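Local coordinates for phosphoribosylaminoimidazole-succinocarboxamide synthase (Saccharomyces cerevisiae, PDB 2CNQ), which catalyses the ATP-dependent joining of aspartate to carboxyaminoimidazole ribotide (CAIR) to give SAICAR in purine biosynthesis, at residues G29-V34 and L107-H112; I55-L60 and L236-S241; P116-V121 and T160-A165; K217-I222 and I230-V235. All blocks are in the same frame, centred on the assembly; numbering follows the deposited sequence. Where two conformers were deposited one is given.

Contact 1: residues G29-V34 and L107-H112; sequences GTLLFV and LLVHKH. With ADP (adenosine-5'-diphosphate), chain B.
Leu31 and Phe33 pair with Val109 and Leu107 in an antiparallel ladder, where strand 106-110 runs beside strand 30-35 in an antiparallel sheet. Leu31 N gives a hydrogen bond to Val109 O (2.8 Å, 173° at the hydrogen), and Val109 N returns one to Leu31 O. Phe33 and Leu107 bond in the same two-way manner. Past the strand end, Lys111 N reaches Gly29 O from above the carbonyl plane. A water also joins Gly29 O to ND1 of His110, which it meets at the ring edge.

Leu31, Phe33, Leu107 and Val109 share one face; Leu31 and Phe33 carry it to ADP. CB of Leu31 lies 3.8 Å from Val109 CG2, and CB of Phe33 lies 4.0 Å from the same methyl. CG of Phe33 is anti to the backbone N (chi1 -167°), which leads the ring away from 107-112. The ring edge meets the ribose, with CE2 3.4 Å from ADP O4'. At the end of the ladder and just past it, the backbone meets the adenine: ADP N6 donates to His110 O (3.0 Å), and His112 N donates to ADP N1 (3.2 Å). On the opposite face Thr30 CG2 lies beside Leu108 CD1 in the conformer described. Thr30 OG1 turns to Asp27.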
# COMPACT_ATOMS: atom_id res chain seq x y z
N GLY A 29 8.46 -4.92 -21.28
CA GLY A 29 8.26 -3.71 -20.52
C GLY A 29 7.08 -3.70 -19.60
O GLY A 29 6.82 -2.69 -18.98
N THR A 30 6.34 -4.78 -19.53
CA THR A 30 5.04 -4.70 -18.93
C THR A 30 4.79 -5.90 -18.09
O THR A 30 5.17 -7.01 -18.42
CB THR A 30 4.06 -4.75 -20.11
OG1 THR A 30 4.48 -3.84 -21.13
CG2 THR A 30 2.68 -4.40 -19.67
N LEU A 31 4.13 -5.64 -16.98
CA LEU A 31 3.81 -6.64 -16.01
C LEU A 31 2.33 -6.73 -15.86
O LEU A 31 1.61 -5.77 -15.94
CB LEU A 31 4.39 -6.28 -14.67
CG LEU A 31 5.88 -6.10 -14.65
CD1 LEU A 31 6.25 -5.50 -13.31
CD2 LEU A 31 6.60 -7.38 -14.89
N LEU A 32 1.90 -7.94 -15.57
CA LEU A 32 0.56 -8.24 -15.10
C LEU A 32 0.69 -8.33 -13.60
O LEU A 32 1.35 -9.20 -13.06
CB LEU A 32 0.09 -9.53 -15.71
CG LEU A 32 -1.19 -10.07 -15.18
CD1 LEU A 32 -2.29 -9.10 -15.44
CD2 LEU A 32 -1.48 -11.42 -15.78
N PHE A 33 0.07 -7.38 -12.92
CA PHE A 33 0.31 -7.12 -11.53
C PHE A 33 -0.96 -7.53 -10.79
O PHE A 33 -1.92 -6.78 -10.79
CB PHE A 33 0.58 -5.62 -11.45
CG PHE A 33 1.14 -5.13 -10.17
CD1 PHE A 33 0.39 -4.36 -9.32
CD2 PHE A 33 2.42 -5.37 -9.86
CE1 PHE A 33 0.96 -3.82 -8.19
CE2 PHE A 33 3.00 -4.83 -8.73
CZ PHE A 33 2.25 -4.07 -7.90
N VAL A 34 -0.96 -8.72 -10.27
CA VAL A 34 -2.17 -9.33 -9.79
C VAL A 34 -2.16 -9.28 -8.29
O VAL A 34 -1.31 -9.88 -7.67
CB VAL A 34 -2.31 -10.77 -10.25
CG1 VAL A 34 -3.70 -11.24 -9.88
CG2 VAL A 34 -2.07 -10.90 -11.73
N LEU A 107 -3.58 -5.31 -12.61
CA LEU A 107 -3.20 -4.12 -13.31
C LEU A 107 -2.15 -4.47 -14.29
O LEU A 107 -1.25 -5.23 -14.02
CB LEU A 107 -2.69 -3.07 -12.35
CG LEU A 107 -3.75 -2.63 -11.37
CD1 LEU A 107 -3.14 -1.75 -10.35
CD2 LEU A 107 -4.87 -1.91 -12.04
N LEU A 108 -2.25 -3.87 -15.45
CA LEU A 108 -1.23 -3.94 -16.45
C LEU A 108 -0.37 -2.73 -16.20
O LEU A 108 -0.86 -1.62 -16.26
CB LEU A 108 -1.87 -3.88 -17.81
CG LEU A 108 -0.96 -4.12 -18.95
CD1 LEU A 108 -0.50 -5.54 -18.95
CD2 LEU A 108 -1.67 -3.79 -20.22
N VAL A 109 0.88 -2.96 -15.88
CA VAL A 109 1.72 -1.89 -15.46
C VAL A 109 3.00 -1.95 -16.20
O VAL A 109 3.48 -2.97 -16.64
CB VAL A 109 1.98 -1.91 -13.95
CG1 VAL A 109 0.65 -1.89 -13.20
CG2 VAL A 109 2.79 -3.06 -13.53
N HIS A 110 3.59 -0.80 -16.32
CA HIS A 110 4.89 -0.69 -16.85
C HIS A 110 5.89 -1.11 -15.81
O HIS A 110 5.83 -0.69 -14.68
CB HIS A 110 5.15 0.76 -17.18
CG HIS A 110 4.33 1.28 -18.30
ND1 HIS A 110 4.60 0.97 -19.61
CD2 HIS A 110 3.25 2.10 -18.31
CE1 HIS A 110 3.71 1.56 -20.38
NE2 HIS A 110 2.89 2.28 -19.63
N LYS A 111 6.82 -1.93 -16.20
CA LYS A 111 7.93 -2.27 -15.36
C LYS A 111 8.72 -1.03 -15.17
O LYS A 111 9.11 -0.40 -16.12
CB LYS A 111 8.64 -3.44 -16.03
CG LYS A 111 9.72 -4.07 -15.22
CD LYS A 111 10.50 -5.15 -16.00
CE LYS A 111 9.69 -6.12 -16.94
NZ LYS A 111 10.48 -7.13 -17.88
N HIS A 112 9.00 -0.66 -13.95
CA HIS A 112 9.81 0.50 -13.70
C HIS A 112 10.94 0.13 -12.84
O HIS A 112 10.85 -0.74 -12.01
CB HIS A 112 9.01 1.60 -13.04
CG HIS A 112 8.27 2.41 -14.02
ND1 HIS A 112 8.91 3.26 -14.88
CD2 HIS A 112 6.95 2.48 -14.32
CE1 HIS A 112 8.02 3.83 -15.66
NE2 HIS A 112 6.83 3.37 -15.35
PB ADP B . 5.75 -7.19 -1.26
O1B ADP B . 5.03 -6.07 -0.68
O2B ADP B . 7.19 -6.93 -1.42
O3B ADP B . 5.60 -8.49 -0.64
PA ADP B . 3.75 -7.24 -3.30
O1A ADP B . 3.15 -5.97 -2.88
O2A ADP B . 3.04 -8.48 -3.05
O3A ADP B . 5.22 -7.35 -2.75
O5' ADP B . 4.06 -7.21 -4.84
C5' ADP B . 4.42 -6.07 -5.58
C4' ADP B . 5.87 -6.16 -5.95
O4' ADP B . 6.00 -5.49 -7.20
C3' ADP B . 6.78 -5.43 -5.01
O3' ADP B . 8.07 -5.97 -5.07
C2' ADP B . 6.82 -4.05 -5.62
O2' ADP B . 7.92 -3.29 -5.21
C1' ADP B . 6.88 -4.40 -7.06
N9 ADP B . 6.45 -3.39 -7.98
C8 ADP B . 5.43 -2.54 -7.81
N7 ADP B . 5.21 -1.80 -8.87
C5 ADP B . 6.14 -2.19 -9.75
C6 ADP B . 6.44 -1.84 -11.09
N6 ADP B . 5.73 -0.93 -11.73
N1 ADP B . 7.50 -2.38 -11.68
C2 ADP B . 8.18 -3.32 -11.04
N3 ADP B . 7.94 -3.80 -9.82
C4 ADP B . 6.93 -3.22 -9.19
O HOH W 1 6.98 -0.22 -20.16

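Contact 2: residues I55-L60 and L236-S241; sequences ILLTKL and LTPDSS. With AMZ (aminoimidazole 4-carboxamide ribonucleotide), chain C.
Leu56, Leu57 and Leu60 on helix 53-67 push their methyls against the loop formed by Leu236 to Asp239. Leu57 is a forked bump. Its CD2 meets Thr237 at CB and OG1, 3.6 Å from CB, and the two side chains cross at about a right angle. Its other methyl, CD1, comes 3.4 Å from Asp239 OD1.

The second bump is on the loop. CD of Pro238 sits between Leu56 CD2 and Leu60 CD2, each 3.8 Å away. Leu60 CD2 also rests 3.3 Å from Leu236 O, an atom that Trp64 reaches with a weak hydrogen bond. Thr237 CG2 fits against the helix backbone, 3.6 Å from Leu57 O.

The loop holds its own shape. Ser240 N donates to Thr237 OG1 (3.2 Å), an ST motif, and Thr237 N donates to Ser240 OG. Asp239, Ser240 and Ser241 of this loop line the AMZ site.

Thr237 OG1 is also bonded to Glu234. Asp239 has Lys53 and Tyr292 as partners for its two oxygens. The helix therefore offers the loop an apolar surface, while Thr237 OG1 and the Asp239 oxygens find their polar partners away from the three leucines.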
# COMPACT_ATOMS: atom_id res chain seq x y z
N ILE A 55 -8.93 -7.46 -5.10
CA ILE A 55 -9.75 -6.60 -5.92
C ILE A 55 -9.81 -5.23 -5.27
O ILE A 55 -9.67 -4.23 -5.91
CB ILE A 55 -11.13 -7.20 -6.09
CG1 ILE A 55 -11.02 -8.49 -6.91
CG2 ILE A 55 -12.02 -6.19 -6.75
CD1 ILE A 55 -12.30 -9.23 -7.02
N LEU A 56 -10.01 -5.19 -3.97
CA LEU A 56 -10.06 -3.92 -3.27
C LEU A 56 -8.78 -3.19 -3.41
O LEU A 56 -8.77 -1.99 -3.68
CB LEU A 56 -10.43 -4.16 -1.85
CG LEU A 56 -10.70 -2.91 -1.04
CD1 LEU A 56 -11.68 -3.24 0.02
CD2 LEU A 56 -9.46 -2.35 -0.42
N LEU A 57 -7.67 -3.86 -3.24
CA LEU A 57 -6.40 -3.16 -3.34
C LEU A 57 -6.23 -2.60 -4.71
O LEU A 57 -5.68 -1.52 -4.87
CB LEU A 57 -5.26 -4.08 -3.04
CG LEU A 57 -5.29 -4.76 -1.70
CD1 LEU A 57 -4.11 -5.66 -1.60
CD2 LEU A 57 -5.35 -3.79 -0.58
N THR A 58 -6.66 -3.34 -5.70
CA THR A 58 -6.53 -2.92 -7.06
C THR A 58 -7.40 -1.74 -7.31
O THR A 58 -6.96 -0.72 -7.80
CB THR A 58 -6.90 -4.07 -7.98
OG1 THR A 58 -6.00 -5.15 -7.77
CG2 THR A 58 -6.81 -3.68 -9.41
N LYS A 59 -8.67 -1.87 -7.00
CA LYS A 59 -9.60 -0.82 -7.29
C LYS A 59 -9.27 0.44 -6.53
O LYS A 59 -9.38 1.52 -7.04
CB LYS A 59 -10.99 -1.30 -6.92
CG LYS A 59 -11.47 -2.48 -7.74
CD LYS A 59 -11.53 -2.28 -9.25
CE LYS A 59 -11.84 -3.63 -9.93
NZ LYS A 59 -12.24 -3.47 -11.36
N LEU A 60 -8.87 0.29 -5.29
CA LEU A 60 -8.55 1.46 -4.51
C LEU A 60 -7.30 2.11 -5.05
O LEU A 60 -7.22 3.30 -5.15
CB LEU A 60 -8.42 1.08 -3.06
CG LEU A 60 -8.28 2.24 -2.10
CD1 LEU A 60 -9.28 3.33 -2.31
CD2 LEU A 60 -8.38 1.70 -0.72
N LEU A 236 -2.36 3.88 -1.29
CA LEU A 236 -3.34 4.25 -0.28
C LEU A 236 -4.40 3.19 -0.18
O LEU A 236 -5.59 3.45 -0.19
CB LEU A 236 -3.87 5.63 -0.54
CG LEU A 236 -2.88 6.69 -0.13
CD1 LEU A 236 -3.16 7.97 -0.86
CD2 LEU A 236 -2.93 6.89 1.36
N THR A 237 -3.94 1.98 0.03
CA THR A 237 -4.82 0.90 0.34
C THR A 237 -4.71 0.63 1.81
O THR A 237 -3.84 1.10 2.48
CB THR A 237 -4.51 -0.34 -0.43
OG1 THR A 237 -3.35 -0.92 0.16
CG2 THR A 237 -4.30 -0.07 -1.89
N PRO A 238 -5.58 -0.22 2.34
CA PRO A 238 -5.51 -0.51 3.75
C PRO A 238 -4.42 -1.47 4.07
O PRO A 238 -4.15 -1.69 5.22
CB PRO A 238 -6.91 -0.99 4.10
CG PRO A 238 -7.75 -0.66 2.90
CD PRO A 238 -6.81 -0.75 1.75
N ASP A 239 -3.75 -2.02 3.06
CA ASP A 239 -2.49 -2.68 3.30
C ASP A 239 -1.38 -1.67 3.43
O ASP A 239 -0.50 -1.84 4.25
CB ASP A 239 -2.12 -3.62 2.15
CG ASP A 239 -2.68 -4.97 2.25
OD1 ASP A 239 -2.37 -5.77 1.36
OD2 ASP A 239 -3.33 -5.31 3.23
N SER A 240 -1.39 -0.63 2.64
CA SER A 240 -0.29 0.29 2.58
C SER A 240 -0.42 1.45 3.53
O SER A 240 0.47 2.27 3.58
CB SER A 240 -0.10 0.80 1.19
OG SER A 240 -1.11 1.69 0.84
N SER A 241 -1.51 1.54 4.25
CA SER A 241 -1.85 2.73 5.00
C SER A 241 -2.53 2.40 6.24
O SER A 241 -3.07 1.31 6.39
CB SER A 241 -2.82 3.57 4.18
OG SER A 241 -2.42 3.66 2.84
O5 AMZ C . 4.30 -2.95 2.81
C6 AMZ C . 5.20 -2.44 3.44
N2 AMZ C . 6.46 -2.83 3.37
C3A AMZ C . 4.93 -1.31 4.31
C7A AMZ C . 3.71 -0.77 4.57
N3 AMZ C . 2.49 -1.02 4.07
N1 AMZ C . 5.87 -0.67 5.03
C5 AMZ C . 5.24 0.27 5.71
N AMZ C . 3.92 0.21 5.44
C1 AMZ C . 2.92 1.12 5.94
C2 AMZ C . 2.18 0.63 7.15
C3 AMZ C . 1.78 1.91 7.83
O2 AMZ C . 0.63 2.37 7.14
O1 AMZ C . 1.10 -0.19 6.76
O AMZ C . 3.62 2.26 6.39
C AMZ C . 2.97 2.80 7.52
C4 AMZ C . 3.94 2.93 8.65
O3 AMZ C . 4.17 1.64 9.19
P AMZ C . 5.04 1.53 10.53
OP1 AMZ C . 6.45 1.86 10.18
O4 AMZ C . 4.87 0.09 10.94
OP2 AMZ C . 4.51 2.49 11.55

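Contact 3: residues P116-V121 and T160-A165; sequences PLEVIV and TPSTKA. With AMZ (aminoimidazole 4-carboxamide ribonucleotide), chain C.
Glu118 and Ser162 form a single antiparallel bridge, and the chain turns sharply right beside it, at Val119, the centre of an inverse gamma turn. Glu118 N donates to Ser162 O (2.8 Å), and Ser162 N donates to a lone pair of Glu118 O. Beyond the turn, Thr160 N donates to Ile120 O in a nearly straight bond (177°).

Ser162 has two conformers. In the one described, its hydroxyl bonds within its own segment, to Thr163 O at 2.9 Å. The very short approach of this OG to CB and CG of Glu118 is doubtful.

Glu118 bends at chi2 (-64°), and its side chain crosses that of Lys164 at about a right angle, with OE1 3.6 Å from Lys164 CG. The charged ends are not in contact. CD of Lys164 instead lies against the Pro116-Leu117 peptide, and a water joins Pro116 O to Lys164 N.

Ile120 CG2 packs on Thr160 OG1 at 3.4 Å, while its CD1 reaches AMZ C5 at 3.7 Å. Asp171 and Glu219 also bring acidic groups near the Glu118 carboxylate. Glu118 and Ile120 thus form one wall of the AMZ pocket, where strand 113-122 borders the loop after strand 153-159.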
# COMPACT_ATOMS: atom_id res chain seq x y z
N PRO A 116 14.56 2.28 -4.25
CA PRO A 116 14.59 1.22 -3.28
C PRO A 116 14.29 1.68 -1.87
O PRO A 116 15.09 1.54 -0.95
CB PRO A 116 16.01 0.71 -3.39
CG PRO A 116 16.76 1.95 -3.71
CD PRO A 116 15.91 2.61 -4.71
N LEU A 117 13.13 2.24 -1.70
CA LEU A 117 12.66 2.72 -0.43
C LEU A 117 11.22 2.41 -0.29
O LEU A 117 10.49 2.44 -1.25
CB LEU A 117 12.77 4.23 -0.35
CG LEU A 117 14.15 4.82 -0.47
CD1 LEU A 117 14.05 6.31 -0.63
CD2 LEU A 117 14.98 4.46 0.74
N GLU A 118 10.81 2.15 0.91
CA GLU A 118 9.41 2.26 1.26
C GLU A 118 9.21 3.72 1.57
O GLU A 118 9.78 4.26 2.50
CB GLU A 118 9.06 1.44 2.46
CG GLU A 118 9.43 0.02 2.39
CD GLU A 118 8.74 -0.76 1.31
OE1 GLU A 118 8.98 -1.99 1.30
OE2 GLU A 118 7.98 -0.26 0.49
N VAL A 119 8.44 4.37 0.74
CA VAL A 119 8.28 5.81 0.82
C VAL A 119 7.12 6.08 1.73
O VAL A 119 6.01 6.29 1.30
CB VAL A 119 8.13 6.39 -0.56
CG1 VAL A 119 7.93 7.88 -0.49
CG2 VAL A 119 9.34 6.05 -1.40
N ILE A 120 7.40 6.02 3.01
CA ILE A 120 6.39 6.19 4.01
C ILE A 120 6.26 7.64 4.33
O ILE A 120 7.23 8.35 4.50
CB ILE A 120 6.74 5.41 5.24
CG1 ILE A 120 6.76 3.94 4.93
CG2 ILE A 120 5.82 5.71 6.38
CD1 ILE A 120 7.53 3.14 5.93
N VAL A 121 5.03 8.10 4.40
CA VAL A 121 4.69 9.40 4.90
C VAL A 121 3.80 9.23 6.07
O VAL A 121 2.86 8.48 6.02
CB VAL A 121 4.02 10.27 3.85
CG1 VAL A 121 3.72 11.63 4.44
CG2 VAL A 121 4.88 10.39 2.65
N THR A 160 9.34 9.40 6.06
CA THR A 160 10.05 8.57 6.98
C THR A 160 10.34 7.27 6.27
O THR A 160 9.58 6.33 6.33
CB THR A 160 9.30 8.36 8.26
OG1 THR A 160 8.10 7.65 8.02
CG2 THR A 160 8.96 9.65 8.92
N PRO A 161 11.41 7.21 5.52
CA PRO A 161 11.63 6.05 4.67
C PRO A 161 12.00 4.84 5.44
O PRO A 161 12.56 4.91 6.50
CB PRO A 161 12.78 6.49 3.78
CG PRO A 161 13.48 7.52 4.60
CD PRO A 161 12.42 8.24 5.37
N SER A 162 11.73 3.71 4.82
CA SER A 162 12.30 2.49 5.27
C SER A 162 12.97 1.82 4.11
O SER A 162 12.69 2.09 2.96
CB SER A 162 11.25 1.63 5.91
OG SER A 162 10.63 0.85 4.96
N THR A 163 13.85 0.92 4.43
CA THR A 163 14.44 0.11 3.42
C THR A 163 13.41 -0.83 2.94
O THR A 163 12.37 -1.03 3.55
CB THR A 163 15.61 -0.64 3.96
OG1 THR A 163 15.11 -1.56 4.93
CG2 THR A 163 16.67 0.29 4.53
N LYS A 164 13.72 -1.43 1.81
CA LYS A 164 13.01 -2.57 1.30
C LYS A 164 13.83 -3.77 1.65
O LYS A 164 14.87 -4.01 1.03
CB LYS A 164 12.84 -2.46 -0.21
CG LYS A 164 11.97 -1.29 -0.57
CD LYS A 164 11.93 -1.03 -2.04
CE LYS A 164 11.22 -2.09 -2.76
NZ LYS A 164 11.28 -1.80 -4.17
N ALA A 165 13.41 -4.49 2.68
CA ALA A 165 14.22 -5.58 3.17
C ALA A 165 14.31 -6.72 2.17
O ALA A 165 13.39 -6.94 1.40
CB ALA A 165 13.69 -6.07 4.46
O5 AMZ C . 4.30 -2.95 2.81
C6 AMZ C . 5.20 -2.44 3.44
N2 AMZ C . 6.46 -2.83 3.37
C3A AMZ C . 4.93 -1.31 4.31
C7A AMZ C . 3.71 -0.77 4.57
N3 AMZ C . 2.49 -1.02 4.07
N1 AMZ C . 5.87 -0.67 5.03
C5 AMZ C . 5.24 0.27 5.71
N AMZ C . 3.92 0.21 5.44
C1 AMZ C . 2.92 1.12 5.94
C2 AMZ C . 2.18 0.63 7.15
C3 AMZ C . 1.78 1.91 7.83
O2 AMZ C . 0.63 2.37 7.14
O1 AMZ C . 1.10 -0.19 6.76
O AMZ C . 3.62 2.26 6.39
C AMZ C . 2.97 2.80 7.52
C4 AMZ C . 3.94 2.93 8.65
O3 AMZ C . 4.17 1.64 9.19
P AMZ C . 5.04 1.53 10.53
OP1 AMZ C . 6.45 1.86 10.18
O4 AMZ C . 4.87 0.09 10.94
OP2 AMZ C . 4.51 2.49 11.55
O HOH W 2 16.04 -0.53 0.38

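Contact 4: residues K217-I222 and I230-V235; sequences KFEFGI and ILVDEV. With ADP (adenosine-5'-diphosphate), chain B; AMZ (aminoimidazole 4-carboxamide ribonucleotide), chain C.
Glu219 and Asp233 lay their carboxylates one on the other, with planes only 7° apart. OE1 of Glu219 is 3.4 Å from Asp233 OD2, a close pair of like charges. Lys217 lies against both. Its chain bends at chi2 and chi3 and crosses Asp233 at about a right angle. NZ makes a salt bridge to Glu219 OE1 at 2.8 Å and another to Asp233 OD2 at 3.2 Å. This positive charge probably eases the repulsion between the acids, and a magnesium ion about 4 Å from the Asp233 side chain may contribute. A water bridges Glu219 OE1 and Asp233 OD1, and Glu234 N donates to Asp233 OD2 from above the carboxylate plane.

Phe220 and Leu231 share the other face. In the Phe220 conformer described, CD1 of Leu231 sits in plane at the ring edge, 3.6 Å from CE1. Nearby, the Phe218 ring crosses Val235 obliquely and meets its CG1 at the ring edge.

The backbones are joined by Val232 N to Glu219 O and by a two-way pair between Gly221 and Ile230. Gly221 N gives the shorter bond of that pair, 2.7 Å to Ile230 O.

ADP O2' donates to Glu219 OE2 at 2.6 Å, and Lys217 CE lies 3.5 Å from AMZ O5. A further water links Glu234 OE1 to N3 and O5 of AMZ. The arrangement is a beta hairpin of strands 211-223 and 228-245, with its charged face between the nucleotide and AMZ sites.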
# COMPACT_ATOMS: atom_id res chain seq x y z
N LYS A 217 2.46 4.07 2.97
CA LYS A 217 3.65 3.69 2.26
C LYS A 217 3.39 3.76 0.81
O LYS A 217 2.54 3.06 0.30
CB LYS A 217 4.06 2.30 2.67
CG LYS A 217 5.31 1.80 1.99
CD LYS A 217 5.12 1.15 0.65
CE LYS A 217 4.43 -0.17 0.76
NZ LYS A 217 4.12 -0.77 -0.57
N PHE A 218 4.11 4.62 0.14
CA PHE A 218 4.13 4.67 -1.30
C PHE A 218 5.35 3.91 -1.77
O PHE A 218 6.31 3.77 -1.07
CB PHE A 218 4.26 6.09 -1.78
CG PHE A 218 3.16 7.01 -1.41
CD1 PHE A 218 1.87 6.76 -1.79
CD2 PHE A 218 3.43 8.16 -0.72
CE1 PHE A 218 0.89 7.66 -1.51
CE2 PHE A 218 2.44 9.06 -0.43
CZ PHE A 218 1.18 8.81 -0.82
N GLU A 219 5.29 3.52 -3.02
CA GLU A 219 6.44 3.11 -3.74
C GLU A 219 6.55 3.93 -4.96
O GLU A 219 5.58 4.23 -5.63
CB GLU A 219 6.38 1.65 -4.11
CG GLU A 219 6.36 0.77 -2.91
CD GLU A 219 6.54 -0.68 -3.18
OE1 GLU A 219 6.16 -1.46 -2.30
OE2 GLU A 219 7.07 -1.01 -4.26
N PHE A 220 7.77 4.32 -5.24
CA PHE A 220 8.08 5.11 -6.39
C PHE A 220 9.07 4.40 -7.25
O PHE A 220 9.98 3.75 -6.77
CB PHE A 220 8.74 6.41 -5.96
CG PHE A 220 7.87 7.41 -5.23
CD1 PHE A 220 6.50 7.34 -5.19
CD2 PHE A 220 8.46 8.47 -4.57
CE1 PHE A 220 5.78 8.33 -4.53
CE2 PHE A 220 7.71 9.44 -3.95
CZ PHE A 220 6.40 9.37 -3.95
N GLY A 221 8.92 4.60 -8.52
CA GLY A 221 9.91 4.28 -9.50
C GLY A 221 10.50 5.54 -10.03
O GLY A 221 10.10 6.65 -9.70
N ILE A 222 11.47 5.34 -10.89
CA ILE A 222 12.13 6.44 -11.50
C ILE A 222 12.29 6.10 -12.94
O ILE A 222 12.81 5.06 -13.30
CB ILE A 222 13.47 6.75 -10.80
CG1 ILE A 222 14.17 7.94 -11.45
CG2 ILE A 222 14.39 5.54 -10.75
CD1 ILE A 222 13.53 9.23 -11.17
N ILE A 230 7.78 7.98 -10.57
CA ILE A 230 6.61 7.28 -10.97
C ILE A 230 6.01 6.69 -9.73
O ILE A 230 6.68 6.04 -8.96
CB ILE A 230 6.96 6.12 -11.91
CG1 ILE A 230 7.90 6.55 -13.01
CG2 ILE A 230 5.72 5.51 -12.45
CD1 ILE A 230 7.38 7.54 -13.89
N LEU A 231 4.72 6.85 -9.57
CA LEU A 231 4.02 6.18 -8.51
C LEU A 231 3.71 4.79 -8.98
O LEU A 231 3.10 4.59 -10.01
CB LEU A 231 2.75 6.96 -8.22
CG LEU A 231 2.00 6.52 -6.98
CD1 LEU A 231 2.80 6.70 -5.75
CD2 LEU A 231 0.73 7.32 -6.91
N VAL A 232 4.19 3.82 -8.24
CA VAL A 232 4.07 2.43 -8.63
C VAL A 232 3.35 1.67 -7.54
O VAL A 232 2.77 2.23 -6.64
CB VAL A 232 5.43 1.82 -8.97
CG1 VAL A 232 6.11 2.64 -10.03
CG2 VAL A 232 6.30 1.68 -7.76
N ASP A 233 3.34 0.37 -7.68
CA ASP A 233 2.81 -0.49 -6.66
C ASP A 233 1.35 -0.20 -6.39
O ASP A 233 0.60 -0.05 -7.33
CB ASP A 233 3.69 -0.47 -5.42
CG ASP A 233 3.47 -1.63 -4.54
OD1 ASP A 233 3.86 -2.74 -4.93
OD2 ASP A 233 2.94 -1.41 -3.43
N GLU A 234 0.98 -0.23 -5.14
CA GLU A 234 -0.33 0.11 -4.71
C GLU A 234 -0.28 1.44 -4.01
O GLU A 234 0.73 1.87 -3.52
CB GLU A 234 -0.91 -0.95 -3.80
CG GLU A 234 -0.27 -0.97 -2.44
CD GLU A 234 -0.80 -2.04 -1.56
OE1 GLU A 234 -0.01 -2.50 -0.72
OE2 GLU A 234 -1.97 -2.40 -1.68
N VAL A 235 -1.43 2.06 -3.97
CA VAL A 235 -1.52 3.40 -3.45
C VAL A 235 -2.68 3.48 -2.50
O VAL A 235 -3.80 3.20 -2.87
CB VAL A 235 -1.71 4.40 -4.57
CG1 VAL A 235 -1.75 5.77 -3.99
CG2 VAL A 235 -0.64 4.27 -5.60
PB ADP B . 5.75 -7.19 -1.26
O1B ADP B . 5.03 -6.07 -0.68
O2B ADP B . 7.19 -6.93 -1.42
O3B ADP B . 5.60 -8.49 -0.64
PA ADP B . 3.75 -7.24 -3.30
O1A ADP B . 3.15 -5.97 -2.88
O2A ADP B . 3.04 -8.48 -3.05
O3A ADP B . 5.22 -7.35 -2.75
O5' ADP B . 4.06 -7.21 -4.84
C5' ADP B . 4.42 -6.07 -5.58
C4' ADP B . 5.87 -6.16 -5.95
O4' ADP B . 6.00 -5.49 -7.20
C3' ADP B . 6.78 -5.43 -5.01
O3' ADP B . 8.07 -5.97 -5.07
C2' ADP B . 6.82 -4.05 -5.62
O2' ADP B . 7.92 -3.29 -5.21
C1' ADP B . 6.88 -4.40 -7.06
N9 ADP B . 6.45 -3.39 -7.98
C8 ADP B . 5.43 -2.54 -7.81
N7 ADP B . 5.21 -1.80 -8.87
C5 ADP B . 6.14 -2.19 -9.75
C6 ADP B . 6.44 -1.84 -11.09
N6 ADP B . 5.73 -0.93 -11.73
N1 ADP B . 7.50 -2.38 -11.68
C2 ADP B . 8.18 -3.32 -11.04
N3 ADP B . 7.94 -3.80 -9.82
C4 ADP B . 6.93 -3.22 -9.19
O5 AMZ C . 4.30 -2.95 2.81
C6 AMZ C . 5.20 -2.44 3.44
N2 AMZ C . 6.46 -2.83 3.37
C3A AMZ C . 4.93 -1.31 4.31
C7A AMZ C . 3.71 -0.77 4.57
N3 AMZ C . 2.49 -1.02 4.07
N1 AMZ C . 5.87 -0.67 5.03
C5 AMZ C . 5.24 0.27 5.71
N AMZ C . 3.92 0.21 5.44
C1 AMZ C . 2.92 1.12 5.94
C2 AMZ C . 2.18 0.63 7.15
C3 AMZ C . 1.78 1.91 7.83
O2 AMZ C . 0.63 2.37 7.14
O1 AMZ C . 1.10 -0.19 6.76
O AMZ C . 3.62 2.26 6.39
C AMZ C . 2.97 2.80 7.52
C4 AMZ C . 3.94 2.93 8.65
O3 AMZ C . 4.17 1.64 9.19
P AMZ C . 5.04 1.53 10.53
OP1 AMZ C . 6.45 1.86 10.18
O4 AMZ C . 4.87 0.09 10.94
OP2 AMZ C . 4.51 2.49 11.55
O HOH W 3 2.59 1.15 -1.62
O HOH W 4 1.73 -2.24 1.33
O HOH W 5 2.75 3.67 -4.23
O HOH W 6 4.92 -3.82 -2.67

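In the fold
Strand 30-35 comes first, and contact 1 closes the long loop back to strand 106-110. Helix 53-67 lies inside that loop and waits for residues 236-241, so contacts 1 and 2 cross; they touch where Leu107 meets Thr58. Strand 113-122 follows, and contact 3 closes its loop at 160-165. Contact 4 then closes the short hairpin 217-235. Contacts 3 and 4 stand in series, both nested within contact 2. Strand 211-223 pairs with strand 113-122 as well as with 228-245, which ties contacts 3 and 4 into one sheet. Contact 1 belongs to the other sheet and shares ADP with contact 4. Contacts 2, 3 and 4 all reach the same AMZ molecule.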